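Local coordinates for protein beta-glucosidase (Chaetomella raphigera, PDB 6JXG) that probably hydrolyses terminal, non-reducing beta-D-glucosyl residues to release beta-D-glucose, as a secreted family 3 glycoside hydrolase of cellulose breakdown, at residues K19-V32 with G41-E53. Numbering follows the deposited sequence.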
ATOM      1  N   LYS A  19      17.699 -16.955 -30.303  1.00 19.29           N
ATOM      2  CA  LYS A  19      17.581 -18.402 -30.355  1.00 21.25           C
ATOM      3  C   LYS A  19      16.168 -18.933 -30.408  1.00 19.83           C
ATOM      4  O   LYS A  19      15.985 -20.130 -30.395  1.00 17.81           O
ATOM      5  CB  LYS A  19      18.258 -18.993 -29.173  1.00 22.31           C
ATOM      6  CG  LYS A  19      19.672 -18.489 -29.145  1.00 26.52           C
ATOM      7  CD  LYS A  19      20.593 -19.468 -28.533  1.00 32.60           C
ATOM      8  CE  LYS A  19      20.425 -19.554 -27.069  1.00 34.94           C
ATOM      9  NZ  LYS A  19      20.922 -20.928 -26.716  1.00 39.54           N
ATOM     10  N   LEU A  20      15.182 -18.056 -30.405  1.00 17.28           N
ATOM     11  CA  LEU A  20      13.792 -18.480 -30.216  1.00 17.10           C
ATOM     12  C   LEU A  20      12.995 -18.572 -31.469  1.00 17.25           C
ATOM     13  O   LEU A  20      13.124 -17.745 -32.354  1.00 17.19           O
ATOM     14  CB  LEU A  20      13.082 -17.498 -29.277  1.00 17.96           C
ATOM     15  CG  LEU A  20      13.620 -17.365 -27.884  1.00 17.06           C
ATOM     16  CD1 LEU A  20      12.757 -16.454 -27.045  1.00 17.00           C
ATOM     17  CD2 LEU A  20      13.745 -18.749 -27.218  1.00 17.67           C
ATOM     18  N   SER A  21      12.122 -19.571 -31.550  1.00 16.24           N
ATOM     19  CA  SER A  21      11.126 -19.583 -32.610  1.00 15.47           C
ATOM     20  C   SER A  21       9.965 -18.676 -32.269  1.00 17.28           C
ATOM     21  O   SER A  21       9.837 -18.237 -31.158  1.00 14.97           O
ATOM     22  CB  SER A  21      10.607 -20.970 -32.778  1.00 16.05           C
ATOM     23  OG  SER A  21       9.797 -21.285 -31.646  1.00 15.52           O
ATOM     24  N   ASN A  22       9.070 -18.459 -33.229  1.00 17.41           N
ATOM     25  CA  ASN A  22       7.872 -17.681 -32.936  1.00 18.07           C
ATOM     26  C   ASN A  22       6.945 -18.410 -32.002  1.00 17.14           C
ATOM     27  O   ASN A  22       6.341 -17.790 -31.147  1.00 15.23           O
ATOM     28  CB  ASN A  22       7.125 -17.292 -34.206  1.00 19.45           C
ATOM     29  CG  ASN A  22       7.369 -15.865 -34.589  1.00 20.79           C
ATOM     30  OD1 ASN A  22       8.286 -15.193 -34.084  1.00 22.62           O
ATOM     31  ND2 ASN A  22       6.558 -15.391 -35.476  1.00 18.29           N
ATOM     32  N   THR A  23       6.874 -19.732 -32.090  1.00 16.45           N
ATOM     33  CA  THR A  23       6.099 -20.452 -31.100  1.00 15.95           C
ATOM     34  C   THR A  23       6.740 -20.348 -29.706  1.00 17.14           C
ATOM     35  O   THR A  23       6.009 -20.255 -28.700  1.00 15.26           O
ATOM     36  CB  THR A  23       5.764 -21.913 -31.510  1.00 18.02           C
ATOM     37  OG1 THR A  23       6.952 -22.665 -31.501  1.00 22.87           O
ATOM     38  CG2 THR A  23       5.183 -22.018 -32.902  1.00 17.26           C
ATOM     39  N   ASP A  24       8.074 -20.367 -29.604  1.00 15.78           N
ATOM     40  CA  ASP A  24       8.728 -20.105 -28.279  1.00 16.75           C
ATOM     41  C   ASP A  24       8.314 -18.722 -27.723  1.00 15.11           C
ATOM     42  O   ASP A  24       7.929 -18.579 -26.557  1.00 15.10           O
ATOM     43  CB  ASP A  24      10.232 -20.104 -28.336  1.00 17.48           C
ATOM     44  CG  ASP A  24      10.863 -21.447 -28.784  1.00 22.16           C
ATOM     45  OD1 ASP A  24      10.299 -22.502 -28.505  1.00 23.13           O
ATOM     46  OD2 ASP A  24      11.928 -21.383 -29.449  1.00 21.56           O
ATOM     47  N   LYS A  25       8.398 -17.723 -28.595  1.00 13.93           N
ATOM     48  CA  LYS A  25       8.063 -16.308 -28.254  1.00 14.13           C
ATOM     49  C   LYS A  25       6.628 -16.190 -27.792  1.00 13.08           C
ATOM     50  O   LYS A  25       6.359 -15.608 -26.753  1.00 14.60           O
ATOM     51  CB  LYS A  25       8.327 -15.398 -29.447  1.00 13.61           C
ATOM     52  CG  LYS A  25       9.819 -15.307 -29.747  1.00 15.41           C
ATOM     53  CD  LYS A  25      10.101 -14.499 -31.004  1.00 15.34           C
ATOM     54  CE  LYS A  25      11.552 -14.658 -31.347  1.00 15.80           C
ATOM     55  NZ  LYS A  25      11.836 -13.764 -32.441  1.00 15.53           N
ATOM     56  N   ALA A  26       5.719 -16.793 -28.538  1.00 12.17           N
ATOM     57  CA  ALA A  26       4.310 -16.789 -28.144  1.00 13.17           C
ATOM     58  C   ALA A  26       4.085 -17.422 -26.782  1.00 12.00           C
ATOM     59  O   ALA A  26       3.274 -16.959 -26.001  1.00 13.24           O
ATOM     60  CB  ALA A  26       3.431 -17.427 -29.227  1.00 13.02           C
ATOM     61  N   SER A  27       4.829 -18.446 -26.444  1.00 13.25           N
ATOM     62  CA  SER A  27       4.584 -19.167 -25.189  1.00 13.30           C
ATOM     63  C   SER A  27       5.129 -18.360 -23.999  1.00 13.18           C
ATOM     64  O   SER A  27       4.660 -18.589 -22.885  1.00 14.07           O
ATOM     65  CB  SER A  27       5.188 -20.602 -25.219  1.00 14.47           C
ATOM     66  OG  SER A  27       6.624 -20.531 -25.183  1.00 15.81           O
ATOM     67  N   ILE A  28       6.069 -17.434 -24.259  1.00 12.59           N
ATOM     68  CA  ILE A  28       6.618 -16.571 -23.245  1.00 12.89           C
ATOM     69  C   ILE A  28       5.658 -15.409 -22.874  1.00 13.06           C
ATOM     70  O   ILE A  28       5.633 -14.963 -21.744  1.00 13.25           O
ATOM     71  CB  ILE A  28       7.987 -16.013 -23.657  1.00 13.11           C
ATOM     72  CG1 ILE A  28       9.022 -17.131 -23.637  1.00 12.30           C
ATOM     73  CG2 ILE A  28       8.554 -14.988 -22.683  1.00 12.87           C
ATOM     74  CD1 ILE A  28      10.383 -16.781 -24.272  1.00 12.58           C
ATOM     75  N   VAL A  29       4.775 -15.043 -23.803  1.00 12.39           N
ATOM     76  CA  VAL A  29       3.939 -13.895 -23.629  1.00 13.87           C
ATOM     77  C   VAL A  29       2.497 -14.298 -23.286  1.00 11.96           C
ATOM     78  O   VAL A  29       1.650 -13.451 -22.926  1.00 11.96           O
ATOM     79  CB  VAL A  29       4.141 -13.198 -25.005  1.00 14.92           C
ATOM     80  CG1 VAL A  29       2.961 -13.165 -25.869  1.00 16.05           C
ATOM     81  CG2 VAL A  29       5.320 -12.212 -25.090  1.00 14.79           C
ATOM     82  N   THR A  30       2.190 -15.582 -23.355  1.00 11.39           N
ATOM     83  CA  THR A  30       0.833 -16.055 -23.238  1.00 11.30           C
ATOM     84  C   THR A  30       0.745 -17.021 -22.089  1.00 11.60           C
ATOM     85  O   THR A  30       1.371 -18.058 -22.070  1.00 10.36           O
ATOM     86  CB  THR A  30       0.337 -16.782 -24.507  1.00 12.10           C
ATOM     87  OG1 THR A  30       0.677 -16.028 -25.659  1.00 12.11           O
ATOM     88  CG2 THR A  30      -1.174 -17.068 -24.442  1.00 13.52           C
ATOM     89  N   GLY A  31      -0.035 -16.620 -21.079  1.00 11.78           N
ATOM     90  CA  GLY A  31      -0.267 -17.461 -19.941  1.00 11.58           C
ATOM     91  C   GLY A  31      -0.785 -18.827 -20.359  1.00 12.11           C
ATOM     92  O   GLY A  31      -1.533 -18.945 -21.352  1.00 11.92           O
ATOM     93  N   VAL A  32      -0.485 -19.837 -19.536  1.00 11.84           N
ATOM     94  CA  VAL A  32      -0.891 -21.255 -19.882  1.00 13.08           C
ATOM     95  C   VAL A  32      -2.364 -21.556 -19.659  1.00 14.01           C
ATOM     96  O   VAL A  32      -2.842 -22.592 -20.105  1.00 13.54           O
ATOM     97  CB  VAL A  32      -0.088 -22.321 -19.117  1.00 12.06           C
ATOM     98  CG1 VAL A  32       1.370 -22.178 -19.428  1.00 12.86           C
ATOM     99  CG2 VAL A  32      -0.346 -22.259 -17.632  1.00 12.77           C
ATOM    100  N   GLY A  41      -0.465 -17.484 -11.981  1.00 10.88           N
ATOM    101  CA  GLY A  41      -0.206 -17.405 -13.438  1.00 11.77           C
ATOM    102  C   GLY A  41       1.095 -18.095 -13.784  1.00 11.12           C
ATOM    103  O   GLY A  41       2.035 -18.070 -13.002  1.00  9.44           O
ATOM    104  N   ASN A  42       1.140 -18.703 -14.960  1.00 11.23           N
ATOM    105  CA  ASN A  42       2.419 -19.261 -15.469  1.00 12.43           C
ATOM    106  C   ASN A  42       2.524 -19.096 -16.942  1.00 12.17           C
ATOM    107  O   ASN A  42       1.523 -19.060 -17.675  1.00 13.61           O
ATOM    108  CB  ASN A  42       2.525 -20.783 -15.164  1.00 11.61           C
ATOM    109  CG  ASN A  42       2.762 -21.111 -13.716  1.00 11.76           C
ATOM    110  OD1 ASN A  42       3.957 -21.181 -13.200  1.00 13.13           O
ATOM    111  ND2 ASN A  42       1.687 -21.437 -13.055  1.00 10.57           N
ATOM    112  N   THR A  43       3.754 -18.983 -17.417  1.00 12.66           N
ATOM    113  CA  THR A  43       4.046 -19.228 -18.790  1.00 12.15           C
ATOM    114  C   THR A  43       4.873 -20.518 -18.922  1.00 13.73           C
ATOM    115  O   THR A  43       5.544 -20.918 -17.978  1.00 13.74           O
ATOM    116  CB  THR A  43       4.748 -18.018 -19.475  1.00 11.93           C
ATOM    117  OG1 THR A  43       5.854 -17.578 -18.706  1.00 12.29           O
ATOM    118  CG2 THR A  43       3.762 -16.909 -19.653  1.00 10.96           C
ATOM    119  N   ALA A  44       4.845 -21.125 -20.105  1.00 16.60           N
ATOM    120  CA  ALA A  44       5.594 -22.400 -20.375  1.00 18.02           C
ATOM    121  C   ALA A  44       7.135 -22.222 -20.315  1.00 15.85           C
ATOM    122  O   ALA A  44       7.633 -21.221 -20.693  1.00 16.09           O
ATOM    123  CB  ALA A  44       5.240 -22.898 -21.754  1.00 19.97           C
ATOM    124  N   ALA A  45       7.851 -23.234 -19.843  1.00 16.71           N
ATOM    125  CA  ALA A  45       9.298 -23.266 -19.925  1.00 16.31           C
ATOM    126  C   ALA A  45       9.766 -23.214 -21.391  1.00 14.72           C
ATOM    127  O   ALA A  45       9.087 -23.689 -22.285  1.00 13.27           O
ATOM    128  CB  ALA A  45       9.792 -24.575 -19.257  1.00 17.11           C
ATOM    129  N   VAL A  46      10.935 -22.655 -21.602  1.00 15.66           N
ATOM    130  CA  VAL A  46      11.602 -22.657 -22.914  1.00 16.03           C
ATOM    131  C   VAL A  46      13.002 -23.210 -22.646  1.00 17.21           C
ATOM    132  O   VAL A  46      13.888 -22.500 -22.226  1.00 16.84           O
ATOM    133  CB  VAL A  46      11.670 -21.267 -23.531  1.00 16.53           C
ATOM    134  CG1 VAL A  46      12.391 -21.280 -24.869  1.00 16.41           C
ATOM    135  CG2 VAL A  46      10.264 -20.674 -23.661  1.00 17.84           C
ATOM    136  N   ALA A  47      13.162 -24.510 -22.884  1.00 19.79           N
ATOM    137  CA  ALA A  47      14.359 -25.216 -22.449  1.00 21.07           C
ATOM    138  C   ALA A  47      15.572 -24.732 -23.221  1.00 21.20           C
ATOM    139  O   ALA A  47      16.635 -24.694 -22.648  1.00 24.35           O
ATOM    140  CB  ALA A  47      14.173 -26.732 -22.570  1.00 22.37           C
ATOM    141  N   SER A  48      15.401 -24.282 -24.463  1.00 20.56           N
ATOM    142  CA  SER A  48      16.575 -23.866 -25.281  1.00 24.10           C
ATOM    143  C   SER A  48      17.313 -22.669 -24.676  1.00 24.80           C
ATOM    144  O   SER A  48      18.471 -22.498 -24.931  1.00 23.56           O
ATOM    145  CB  SER A  48      16.203 -23.499 -26.725  1.00 24.13           C
ATOM    146  OG  SER A  48      15.273 -22.424 -26.690  1.00 24.44           O
ATOM    147  N   ILE A  49      16.670 -21.870 -23.831  1.00 20.22           N
ATOM    148  CA  ILE A  49      17.381 -20.775 -23.168  1.00 18.49           C
ATOM    149  C   ILE A  49      17.422 -20.929 -21.657  1.00 18.91           C
ATOM    150  O   ILE A  49      17.789 -19.961 -20.929  1.00 19.49           O
ATOM    151  CB  ILE A  49      16.798 -19.402 -23.580  1.00 18.35           C
ATOM    152  CG1 ILE A  49      15.292 -19.319 -23.251  1.00 16.53           C
ATOM    153  CG2 ILE A  49      17.008 -19.128 -25.071  1.00 16.26           C
ATOM    154  CD1 ILE A  49      14.740 -17.887 -23.290  1.00 17.77           C
ATOM    155  N   GLY A  50      17.011 -22.122 -21.157  1.00 19.58           N
ATOM    156  CA  GLY A  50      17.020 -22.397 -19.719  1.00 18.69           C
ATOM    157  C   GLY A  50      15.978 -21.578 -18.965  1.00 18.84           C
ATOM    158  O   GLY A  50      16.122 -21.268 -17.798  1.00 17.74           O
ATOM    159  N   LEU A  51      14.925 -21.145 -19.664  1.00 17.70           N
ATOM    160  CA  LEU A  51      13.872 -20.370 -19.010  1.00 16.15           C
ATOM    161  C   LEU A  51      12.889 -21.338 -18.356  1.00 14.77           C
ATOM    162  O   LEU A  51      12.304 -22.166 -19.056  1.00 15.03           O
ATOM    163  CB  LEU A  51      13.120 -19.577 -20.066  1.00 15.43           C
ATOM    164  CG  LEU A  51      12.065 -18.585 -19.518  1.00 15.23           C
ATOM    165  CD1 LEU A  51      12.770 -17.360 -18.899  1.00 14.85           C
ATOM    166  CD2 LEU A  51      11.216 -18.101 -20.675  1.00 15.56           C
ATOM    167  N   PRO A  52      12.650 -21.191 -17.064  1.00 16.55           N
ATOM    168  CA  PRO A  52      11.636 -22.069 -16.432  1.00 15.49           C
ATOM    169  C   PRO A  52      10.226 -21.708 -16.805  1.00 15.31           C
ATOM    170  O   PRO A  52       9.999 -20.758 -17.519  1.00 14.13           O
ATOM    171  CB  PRO A  52      11.853 -21.848 -14.951  1.00 16.93           C
ATOM    172  CG  PRO A  52      12.250 -20.393 -14.856  1.00 16.16           C
ATOM    173  CD  PRO A  52      13.091 -20.122 -16.138  1.00 16.21           C
ATOM    174  N   GLU A  53       9.278 -22.484 -16.284  1.00 15.29           N
ATOM    175  CA  GLU A  53       7.899 -22.158 -16.359  1.00 16.55           C
ATOM    176  C   GLU A  53       7.663 -20.951 -15.430  1.00 15.45           C
ATOM    177  O   GLU A  53       7.417 -21.122 -14.241  1.00 15.47           O
ATOM    178  CB  GLU A  53       7.081 -23.384 -15.966  1.00 17.84           C
ATOM    179  CG  GLU A  53       5.577 -23.241 -16.093  1.00 17.76           C
ATOM    180  CD  GLU A  53       4.821 -24.512 -15.759  1.00 19.57           C
ATOM    181  OE1 GLU A  53       3.637 -24.477 -15.416  1.00 18.64           O
ATOM    182  OE2 GLU A  53       5.417 -25.551 -15.869  1.00 21.95           O
TER
HETATM  183  O   HOH W   1       2.914 -20.193 -22.018  1.00 16.66           O
HETATM  184  O   HOH W   2       7.653 -23.036 -24.665  1.00 17.63           O
HETATM  185  O   HOH W   3       6.070 -14.749 -18.884  1.00 13.76           O
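Asn42 O accepts a hydrogen bond from Val32 N at 2.8 Å, and Gly31 CA adds a CH...O contact to the same oxygen. Val32 CG1 and CG2 also lie against this carbonyl. Next to it, one water donates to Ser27 O and Thr30 O and accepts from Ala44 N, so it bridges the helix end to the loop. Thr43 CG2 comes up to Ile28 O at 3.4 Å, and another water joins Ile28 O to Thr43 OG1. Ser27 OG sits between its backbone N and carbonyl carbon (chi1 70°), which lets it donate to Asp24 O (2.7 Å), one turn earlier. It also accepts a hydrogen bond from a water that donates as well to Ala45 O. With an alanine in place of Ser27, Asp24 O would probably lose its hydroxyl donor and this water its anchor on the helix. Val46 forks: CG1 meets Leu20 CD2 at 3.7 Å, while CG2 meets Ile28 CG1. Leu20 and Ile28 each cross Val46 at about a right angle. Leu51 CD2 also touches Ile28 CG1, and Ile49 CG2 reaches Leu20. Ser21 and Asp24 close the helix start as a capping box. In the loop, Gly50 and Leu51 both lie opposite Val46, a G1 beta bulge. Helix 22-29 thus packs on the loop after strand 41-42 of the N-terminal, TIM-barrel-type domain.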